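Local coordinates for KLLA0E02245p (Kluyveromyces lactis, PDB 4GPS), which removes NAD and N7-methylguanosine caps from the 5' end of RNA with the help of a divalent metal cation and also degrades RNA as a 5'-3' exoribonuclease, at residues Phe400-Gln403 against Thr409-Ile412; Val298-Gly303 against Tyr350-Asn355; Leu60-Lys65 against Lys385-Leu390. All blocks are in the same frame, centred on the assembly; numbering follows the deposited sequence.

Contact 1: Phe400-Gln403 against Thr409-Ile412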
loop_
_atom_site.group_PDB
_atom_site.type_symbol
_atom_site.label_atom_id
_atom_site.label_comp_id
_atom_site.label_asym_id
_atom_site.label_seq_id
_atom_site.Cartn_x
_atom_site.Cartn_y
_atom_site.Cartn_z
ATOM N N PHE A 400 -3.028 17.985 -13.268
ATOM C CA PHE A 400 -4.336 17.493 -13.680
ATOM C C PHE A 400 -5.149 16.811 -12.577
ATOM O O PHE A 400 -4.594 16.109 -11.733
ATOM C CB PHE A 400 -4.163 16.473 -14.830
ATOM C CG PHE A 400 -3.508 17.038 -16.061
ATOM C CD1 PHE A 400 -2.123 17.192 -16.126
ATOM C CD2 PHE A 400 -4.278 17.480 -17.129
ATOM C CE1 PHE A 400 -1.518 17.783 -17.232
ATOM C CE2 PHE A 400 -3.669 18.078 -18.245
ATOM C CZ PHE A 400 -2.290 18.227 -18.293
ATOM N N LYS A 401 -6.465 17.010 -12.584
ATOM C CA LYS A 401 -7.316 16.341 -11.610
ATOM C C LYS A 401 -7.646 15.005 -12.259
ATOM O O LYS A 401 -8.161 14.968 -13.377
ATOM C CB LYS A 401 -8.617 17.103 -11.363
ATOM C CG LYS A 401 -8.470 18.414 -10.610
ATOM C CD LYS A 401 -9.821 18.844 -10.045
ATOM C CE LYS A 401 -9.708 20.113 -9.204
ATOM N NZ LYS A 401 -10.988 20.359 -8.459
ATOM N N VAL A 402 -7.353 13.909 -11.567
ATOM C CA VAL A 402 -7.618 12.602 -12.124
ATOM C C VAL A 402 -8.728 11.948 -11.344
ATOM O O VAL A 402 -8.662 11.844 -10.097
ATOM C CB VAL A 402 -6.353 11.707 -12.102
ATOM C CG1 VAL A 402 -6.710 10.322 -12.550
ATOM C CG2 VAL A 402 -5.286 12.279 -13.024
ATOM N N GLN A 403 -9.765 11.518 -12.070
ATOM C CA GLN A 403 -10.898 10.875 -11.415
ATOM C C GLN A 403 -11.356 9.619 -12.079
ATOM O O GLN A 403 -11.291 9.471 -13.314
ATOM C CB GLN A 403 -12.072 11.841 -11.300
ATOM C CG GLN A 403 -11.738 12.965 -10.373
ATOM C CD GLN A 403 -12.672 14.121 -10.514
ATOM O OE1 GLN A 403 -13.858 14.004 -10.218
ATOM N NE2 GLN A 403 -12.146 15.254 -10.974
ATOM N N THR A 409 -14.980 4.936 -15.123
ATOM C CA THR A 409 -14.815 5.940 -16.164
ATOM C C THR A 409 -13.747 6.934 -15.681
ATOM O O THR A 409 -13.884 7.554 -14.615
ATOM C CB THR A 409 -16.109 6.701 -16.452
ATOM O OG1 THR A 409 -16.994 5.853 -17.193
ATOM C CG2 THR A 409 -15.818 7.965 -17.271
ATOM N N LEU A 410 -12.684 7.073 -16.466
ATOM C CA LEU A 410 -11.577 7.956 -16.147
ATOM C C LEU A 410 -11.818 9.384 -16.638
ATOM O O LEU A 410 -12.174 9.579 -17.787
ATOM C CB LEU A 410 -10.282 7.404 -16.797
ATOM C CG LEU A 410 -9.093 8.369 -16.901
ATOM C CD1 LEU A 410 -8.600 8.664 -15.491
ATOM C CD2 LEU A 410 -7.980 7.789 -17.771
ATOM N N SER A 411 -11.612 10.371 -15.766
ATOM C CA SER A 411 -11.761 11.797 -16.107
ATOM C C SER A 411 -10.500 12.610 -15.807
ATOM O O SER A 411 -10.020 12.607 -14.677
ATOM C CB SER A 411 -12.913 12.430 -15.335
ATOM O OG SER A 411 -14.114 12.238 -16.029
ATOM N N ILE A 412 -9.979 13.308 -16.813
ATOM C CA ILE A 412 -8.784 14.136 -16.651
ATOM C C ILE A 412 -9.036 15.568 -17.153
ATOM O O ILE A 412 -9.387 15.792 -18.306
ATOM C CB ILE A 412 -7.568 13.572 -17.429
ATOM C CG1 ILE A 412 -7.305 12.123 -17.029
ATOM C CG2 ILE A 412 -6.325 14.382 -17.095
ATOM C CD1 ILE A 412 -6.082 11.493 -17.704
#
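Ile-412 lays its CG2 methyl against Phe-400, 3.7 Å from CD2 of the ring and nearly as close to CB, so that one methyl touches both the ring and the carbon that carries it. The approach is oblique. With CG2 anti to the backbone N, this branch of Ile-412 is swung to the phenylalanine while CG1, beside the N (chi1 -55°), turns to Val-402, whose CG2 it meets loosely at 4.5 Å. The other valine branch, CG1, is set anti to its N (chi1 174°) and reaches diagonally to Leu-410 CD1, 3.9 Å away. Strands 399-404 and 409-414 form a beta hairpin, antiparallel, within the PD-(D/E)XK nuclease-like domain. Val-402 and Ile-412 are a non-hydrogen-bonded pair; their side chains share a face that helix 370-393 covers, with its Leu-391 touching both Phe-400 and Ile-412. Gln-403 and Ser-411, the hydrogen-bonded pair, occupy the opposite, more open face. Gln-403 N donates to Ser-411 O at 2.8 Å, and Ser-411 N returns a bond of 2.6 Å to Gln-403 O. The side chains of this pair meet merely at their first carbons, Gln-403 CB standing 4.2 Å from Ser-411 CB; the extended Gln-403 chain carries its amide beyond. A CA-H...O contact from Ile-412 CA to Lys-401 O, 3.4 Å, continues the pairing, and Leu-410 CA makes another to Gln-403 O.

Contact 2: Val298-Gly303 against Tyr350-Asn355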
loop_
_atom_site.group_PDB
_atom_site.type_symbol
_atom_site.label_atom_id
_atom_site.label_comp_id
_atom_site.label_asym_id
_atom_site.label_seq_id
_atom_site.Cartn_x
_atom_site.Cartn_y
_atom_site.Cartn_z
ATOM N N VAL A 298 -10.447 -8.036 13.290
ATOM C CA VAL A 298 -11.349 -8.896 14.024
ATOM C C VAL A 298 -11.233 -10.177 13.135
ATOM O O VAL A 298 -10.838 -10.063 11.964
ATOM C CB VAL A 298 -12.745 -8.227 14.018
ATOM C CG1 VAL A 298 -13.668 -8.900 13.081
ATOM C CG2 VAL A 298 -13.259 -8.113 15.429
ATOM N N HIS A 299 -11.497 -11.378 13.654
ATOM C CA HIS A 299 -11.393 -12.580 12.807
ATOM C C HIS A 299 -12.126 -12.407 11.464
ATOM O O HIS A 299 -13.210 -11.831 11.396
ATOM C CB HIS A 299 -11.870 -13.841 13.558
ATOM C CG HIS A 299 -10.823 -14.415 14.479
ATOM N ND1 HIS A 299 -9.668 -15.020 14.014
ATOM C CD2 HIS A 299 -10.724 -14.417 15.832
ATOM C CE1 HIS A 299 -8.908 -15.366 15.039
ATOM N NE2 HIS A 299 -9.524 -15.011 16.153
ATOM N N PHE A 300 -11.498 -12.896 10.397
ATOM C CA PHE A 300 -12.015 -12.729 9.042
ATOM C C PHE A 300 -13.240 -13.497 8.659
ATOM O O PHE A 300 -13.359 -14.679 8.960
ATOM C CB PHE A 300 -10.927 -13.054 8.020
ATOM C CG PHE A 300 -9.811 -12.063 8.004
ATOM C CD1 PHE A 300 -8.483 -12.480 8.198
ATOM C CD2 PHE A 300 -10.076 -10.708 7.834
ATOM C CE1 PHE A 300 -7.440 -11.556 8.228
ATOM C CE2 PHE A 300 -9.030 -9.769 7.862
ATOM C CZ PHE A 300 -7.714 -10.201 8.063
ATOM N N LYS A 301 -14.148 -12.810 7.979
ATOM C CA LYS A 301 -15.371 -13.432 7.481
ATOM C C LYS A 301 -15.284 -13.332 5.959
ATOM O O LYS A 301 -15.678 -12.313 5.384
ATOM C CB LYS A 301 -16.612 -12.684 8.020
ATOM C CG LYS A 301 -16.902 -12.991 9.500
ATOM C CD LYS A 301 -17.533 -11.839 10.273
ATOM C CE LYS A 301 -19.044 -11.867 10.265
ATOM N NZ LYS A 301 -19.572 -10.594 10.834
ATOM N N LEU A 302 -14.716 -14.343 5.290
ATOM C CA LEU A 302 -14.648 -14.258 3.833
ATOM C C LEU A 302 -16.139 -14.185 3.527
ATOM O O LEU A 302 -16.970 -14.596 4.353
ATOM C CB LEU A 302 -13.980 -15.501 3.250
ATOM C CG LEU A 302 -12.553 -15.755 3.758
ATOM C CD1 LEU A 302 -12.092 -17.118 3.272
ATOM C CD2 LEU A 302 -11.606 -14.669 3.268
ATOM N N GLY A 303 -16.546 -13.678 2.387
ATOM C CA GLY A 303 -17.994 -13.578 2.258
ATOM C C GLY A 303 -18.407 -12.164 2.639
ATOM O O GLY A 303 -19.277 -11.589 1.997
ATOM N N TYR A 350 -2.080 -14.164 -0.239
ATOM C CA TYR A 350 -2.544 -14.503 -1.593
ATOM C C TYR A 350 -3.452 -15.730 -1.623
ATOM O O TYR A 350 -4.535 -15.712 -2.204
ATOM C CB TYR A 350 -1.364 -14.792 -2.521
ATOM C CG TYR A 350 -1.827 -15.142 -3.899
ATOM C CD1 TYR A 350 -2.367 -14.168 -4.731
ATOM C CD2 TYR A 350 -1.818 -16.465 -4.350
ATOM C CE1 TYR A 350 -2.900 -14.491 -5.987
ATOM C CE2 TYR A 350 -2.351 -16.803 -5.612
ATOM C CZ TYR A 350 -2.891 -15.800 -6.426
ATOM O OH TYR A 350 -3.390 -16.094 -7.683
ATOM N N HIS A 351 -2.969 -16.803 -1.009
ATOM C CA HIS A 351 -3.707 -18.053 -0.968
ATOM C C HIS A 351 -5.045 -17.852 -0.247
ATOM O O HIS A 351 -6.044 -18.400 -0.676
ATOM C CB HIS A 351 -2.866 -19.155 -0.280
ATOM C CG HIS A 351 -3.622 -20.430 -0.040
ATOM N ND1 HIS A 351 -4.068 -21.243 -1.069
ATOM C CD2 HIS A 351 -4.094 -20.983 1.106
ATOM C CE1 HIS A 351 -4.786 -22.231 -0.563
ATOM N NE2 HIS A 351 -4.819 -22.096 0.753
ATOM N N LYS A 352 -5.076 -17.067 0.831
ATOM C CA LYS A 352 -6.334 -16.841 1.539
ATOM C C LYS A 352 -7.372 -16.182 0.595
ATOM O O LYS A 352 -8.558 -16.499 0.667
ATOM C CB LYS A 352 -6.084 -15.969 2.794
ATOM C CG LYS A 352 -7.228 -15.919 3.824
ATOM C CD LYS A 352 -6.725 -15.318 5.141
ATOM C CE LYS A 352 -7.786 -15.339 6.246
ATOM N NZ LYS A 352 -8.310 -16.724 6.567
ATOM N N ILE A 353 -6.933 -15.301 -0.308
ATOM C CA ILE A 353 -7.882 -14.644 -1.219
ATOM C C ILE A 353 -8.016 -15.235 -2.622
ATOM O O ILE A 353 -8.848 -14.766 -3.399
ATOM C CB ILE A 353 -7.612 -13.098 -1.360
ATOM C CG1 ILE A 353 -6.251 -12.839 -1.992
ATOM C CG2 ILE A 353 -7.644 -12.422 0.021
ATOM C CD1 ILE A 353 -5.964 -11.364 -2.122
ATOM N N ASN A 354 -7.220 -16.256 -2.955
ATOM C CA ASN A 354 -7.315 -16.888 -4.292
ATOM C C ASN A 354 -7.162 -18.414 -4.224
ATOM O O ASN A 354 -6.053 -18.928 -4.054
ATOM C CB ASN A 354 -6.260 -16.298 -5.241
ATOM C CG ASN A 354 -6.424 -16.777 -6.680
ATOM O OD1 ASN A 354 -7.307 -16.321 -7.418
ATOM N ND2 ASN A 354 -5.566 -17.696 -7.087
ATOM N N ASN A 355 -8.288 -19.120 -4.302
ATOM C CA ASN A 355 -8.327 -20.583 -4.276
ATOM C C ASN A 355 -9.464 -20.956 -5.181
ATOM O O ASN A 355 -10.314 -20.119 -5.499
ATOM C CB ASN A 355 -8.689 -21.232 -2.909
ATOM C CG ASN A 355 -8.831 -20.239 -1.778
ATOM O OD1 ASN A 355 -7.857 -19.614 -1.347
ATOM N ND2 ASN A 355 -10.050 -20.110 -1.266
#
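Lys-352 stretches from the last turn of its helix to the ring of Phe-300, placing its CE methylene 3.5 Å from CD1. This is the one close side-chain contact between 298-303 and 350-355, and Lys-352 has the most surface buried in it. The approach is oblique. The reach comes from an extended chain: CG is anti to the backbone N (chi1 -166°), the next two torsions are also near 180°, and only the last bends (chi4 58°), turning NZ aside from the line of the chain just beyond the touching carbon. The lysine thus meets the aromatic group with an aliphatic carbon. Phe-300 directs its CB toward the helix, and the carbonyl O of Val-298 lies 4.2 Å above one face of the ring, offset toward the rim. Leu-302, two residues on, also directs its CB toward the helix, but its closest approach is slack: CD2 stands 4.4 Å from Lys-352 O. No hydrogen bond joins the two segments, and the 159 Å² buried is shared about evenly by them. The side chain of Phe-300 is about 7 Å from that of Lys-295, a probable substrate-binding residue, which is consistent with a place beside the substrate site. The loop links strand 290-297 to helix 305-319; from that helix Leu-311 touches Phe-300, Leu-302 and Ile-353, and His-307 meets the Phe-300 ring edge-to-face, while Phe-330 of strand 325-331 packs against the same ring.

Contact 3: Leu60-Lys65 against Lys385-Leu390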
loop_
_atom_site.group_PDB
_atom_site.type_symbol
_atom_site.label_atom_id
_atom_site.label_comp_id
_atom_site.label_asym_id
_atom_site.label_seq_id
_atom_site.Cartn_x
_atom_site.Cartn_y
_atom_site.Cartn_z
ATOM N N LEU A 60 -10.374 15.168 -20.877
ATOM C CA LEU A 60 -10.557 13.833 -21.415
ATOM C C LEU A 60 -11.487 12.978 -20.574
ATOM O O LEU A 60 -11.326 12.896 -19.353
ATOM C CB LEU A 60 -9.220 13.105 -21.505
ATOM C CG LEU A 60 -9.473 11.597 -21.559
ATOM C CD1 LEU A 60 -9.838 11.214 -22.992
ATOM C CD2 LEU A 60 -8.263 10.822 -21.080
ATOM N N VAL A 61 -12.480 12.362 -21.216
ATOM C CA VAL A 61 -13.351 11.436 -20.503
ATOM C C VAL A 61 -13.151 10.126 -21.262
ATOM O O VAL A 61 -13.216 10.096 -22.486
ATOM C CB VAL A 61 -14.816 11.884 -20.461
ATOM C CG1 VAL A 61 -15.657 10.820 -19.768
ATOM C CG2 VAL A 61 -14.934 13.158 -19.625
ATOM N N LEU A 62 -12.852 9.059 -20.523
ATOM C CA LEU A 62 -12.548 7.774 -21.121
ATOM C C LEU A 62 -13.025 6.629 -20.252
ATOM O O LEU A 62 -12.664 6.536 -19.076
ATOM C CB LEU A 62 -11.039 7.666 -21.290
ATOM C CG LEU A 62 -10.461 7.006 -22.536
ATOM C CD1 LEU A 62 -8.948 7.021 -22.412
ATOM C CD2 LEU A 62 -10.962 5.597 -22.687
ATOM N N SER A 63 -13.855 5.763 -20.820
ATOM C CA SER A 63 -14.331 4.611 -20.080
ATOM C C SER A 63 -13.183 3.586 -20.045
ATOM O O SER A 63 -12.480 3.387 -21.044
ATOM C CB SER A 63 -15.537 4.007 -20.782
ATOM O OG SER A 63 -15.676 2.645 -20.419
ATOM N N CYS A 64 -12.989 2.953 -18.894
ATOM C CA CYS A 64 -11.941 1.959 -18.739
ATOM C C CYS A 64 -12.554 0.697 -18.202
ATOM O O CYS A 64 -11.817 -0.207 -17.790
ATOM C CB CYS A 64 -10.873 2.438 -17.748
ATOM S SG CYS A 64 -9.914 3.852 -18.306
ATOM N N LYS A 65 -13.892 0.629 -18.202
ATOM C CA LYS A 65 -14.613 -0.539 -17.680
ATOM C C LYS A 65 -14.396 -1.834 -18.454
ATOM O O LYS A 65 -14.601 -2.927 -17.919
ATOM C CB LYS A 65 -16.123 -0.290 -17.599
ATOM C CG LYS A 65 -16.847 -1.347 -16.729
ATOM C CD LYS A 65 -18.378 -1.162 -16.681
ATOM C CE LYS A 65 -18.797 0.250 -16.214
ATOM N NZ LYS A 65 -20.273 0.503 -16.174
ATOM N N LYS A 385 -0.639 7.115 -18.282
ATOM C CA LYS A 385 0.619 7.628 -18.801
ATOM C C LYS A 385 0.466 8.249 -20.182
ATOM O O LYS A 385 0.864 9.392 -20.401
ATOM C CB LYS A 385 1.659 6.522 -18.849
ATOM C CG LYS A 385 3.036 7.058 -19.137
ATOM C CD LYS A 385 3.389 6.961 -20.589
ATOM C CE LYS A 385 3.771 5.548 -20.947
ATOM N NZ LYS A 385 4.383 5.526 -22.302
ATOM N N GLN A 386 -0.113 7.492 -21.109
ATOM C CA GLN A 386 -0.327 7.964 -22.474
ATOM C C GLN A 386 -1.151 9.251 -22.518
ATOM O O GLN A 386 -0.800 10.208 -23.218
ATOM C CB GLN A 386 -1.021 6.874 -23.319
ATOM C CG GLN A 386 -0.072 5.762 -23.796
ATOM C CD GLN A 386 1.125 6.311 -24.582
ATOM O OE1 GLN A 386 0.998 6.663 -25.760
ATOM N NE2 GLN A 386 2.288 6.409 -23.921
ATOM N N ASN A 387 -2.234 9.275 -21.744
ATOM C CA ASN A 387 -3.097 10.424 -21.731
ATOM C C ASN A 387 -2.581 11.644 -20.961
ATOM O O ASN A 387 -2.797 12.791 -21.396
ATOM C CB ASN A 387 -4.492 9.997 -21.267
ATOM C CG ASN A 387 -5.259 9.268 -22.364
ATOM O OD1 ASN A 387 -5.573 9.851 -23.396
ATOM N ND2 ASN A 387 -5.550 7.999 -22.150
ATOM N N LEU A 388 -1.892 11.447 -19.841
ATOM C CA LEU A 388 -1.400 12.645 -19.165
ATOM C C LEU A 388 -0.300 13.257 -20.022
ATOM O O LEU A 388 -0.170 14.481 -20.071
ATOM C CB LEU A 388 -0.886 12.352 -17.751
ATOM C CG LEU A 388 -2.033 12.035 -16.797
ATOM C CD1 LEU A 388 -1.527 11.365 -15.569
ATOM C CD2 LEU A 388 -2.746 13.302 -16.451
ATOM N N LEU A 389 0.480 12.426 -20.716
ATOM C CA LEU A 389 1.543 12.980 -21.547
ATOM C C LEU A 389 0.946 13.688 -22.759
ATOM O O LEU A 389 1.378 14.780 -23.117
ATOM C CB LEU A 389 2.511 11.897 -22.009
ATOM C CG LEU A 389 3.353 11.293 -20.892
ATOM C CD1 LEU A 389 4.332 10.327 -21.506
ATOM C CD2 LEU A 389 4.070 12.395 -20.114
ATOM N N LEU A 390 -0.051 13.067 -23.383
ATOM C CA LEU A 390 -0.690 13.664 -24.531
ATOM C C LEU A 390 -1.289 15.033 -24.163
ATOM O O LEU A 390 -1.028 16.032 -24.836
ATOM C CB LEU A 390 -1.784 12.738 -25.061
ATOM C CG LEU A 390 -2.521 13.305 -26.273
ATOM C CD1 LEU A 390 -1.485 13.592 -27.341
ATOM C CD2 LEU A 390 -3.580 12.329 -26.792
#
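Leu-60 CD2 sits against the carboxamide of Asn-387, 3.6 Å from CG and 3.7 Å from OD1, with the two side chains crossing at about a right angle. Strand 60-63 is an edge strand here, added antiparallel to 409-414 of the C-terminal hairpin, and helix 370-393 packs against one face of it, in the PD-(D/E)XK nuclease-like fold. The close part is confined to one asparagine and two leucines, with Leu-60 touching the middle of the amide. Asn-387 CG lies beside the backbone N (chi1 -76°), and its ND2 is hydrogen-bonded to Val-383 O one turn back along the helix, which holds the amide in position against the methyl groups of both leucines. Without the amide, as with an alanine here, Val-383 O would probably lose this donor and a gap would open beside both leucines. Away from this spot the contact is loose. No hydrogen bond crosses it, only 101 Å² is buried, and the exposed Val-61 and Ser-63 point their side chains to the other side of the strand. Past the strand, Lys-65 N makes a weak bond to Ser-63 OG; Cys-64 is buried instead against Trp-376 and Val-383, further back in the helix. At the nitrogen end of the amide, Leu-62 CD1 stands 3.5 Å from Asn-387 ND2.

How the contacts relate
Contacts 1 and 3 are neighbours, their centres about 8 Å apart: strand 60-63 pairs with 409-414, which contact 1 joins to 399-404, and helix 370-393 lies over both. Contact 1 is the more buried, with backbone pairing and apolar packing together, whereas contact 3 lies at the surface edge and has methyl groups against one amide. Leu-388 links the two, touching Ile-412 from the helix. Contact 2, also at the surface, stands apart, its centre about 32 Å from that of contact 1, and joins a loop to a helix end by lysine-aromatic packing. It alone lies near probable substrate-binding residues; the other two are away from the annotated sites.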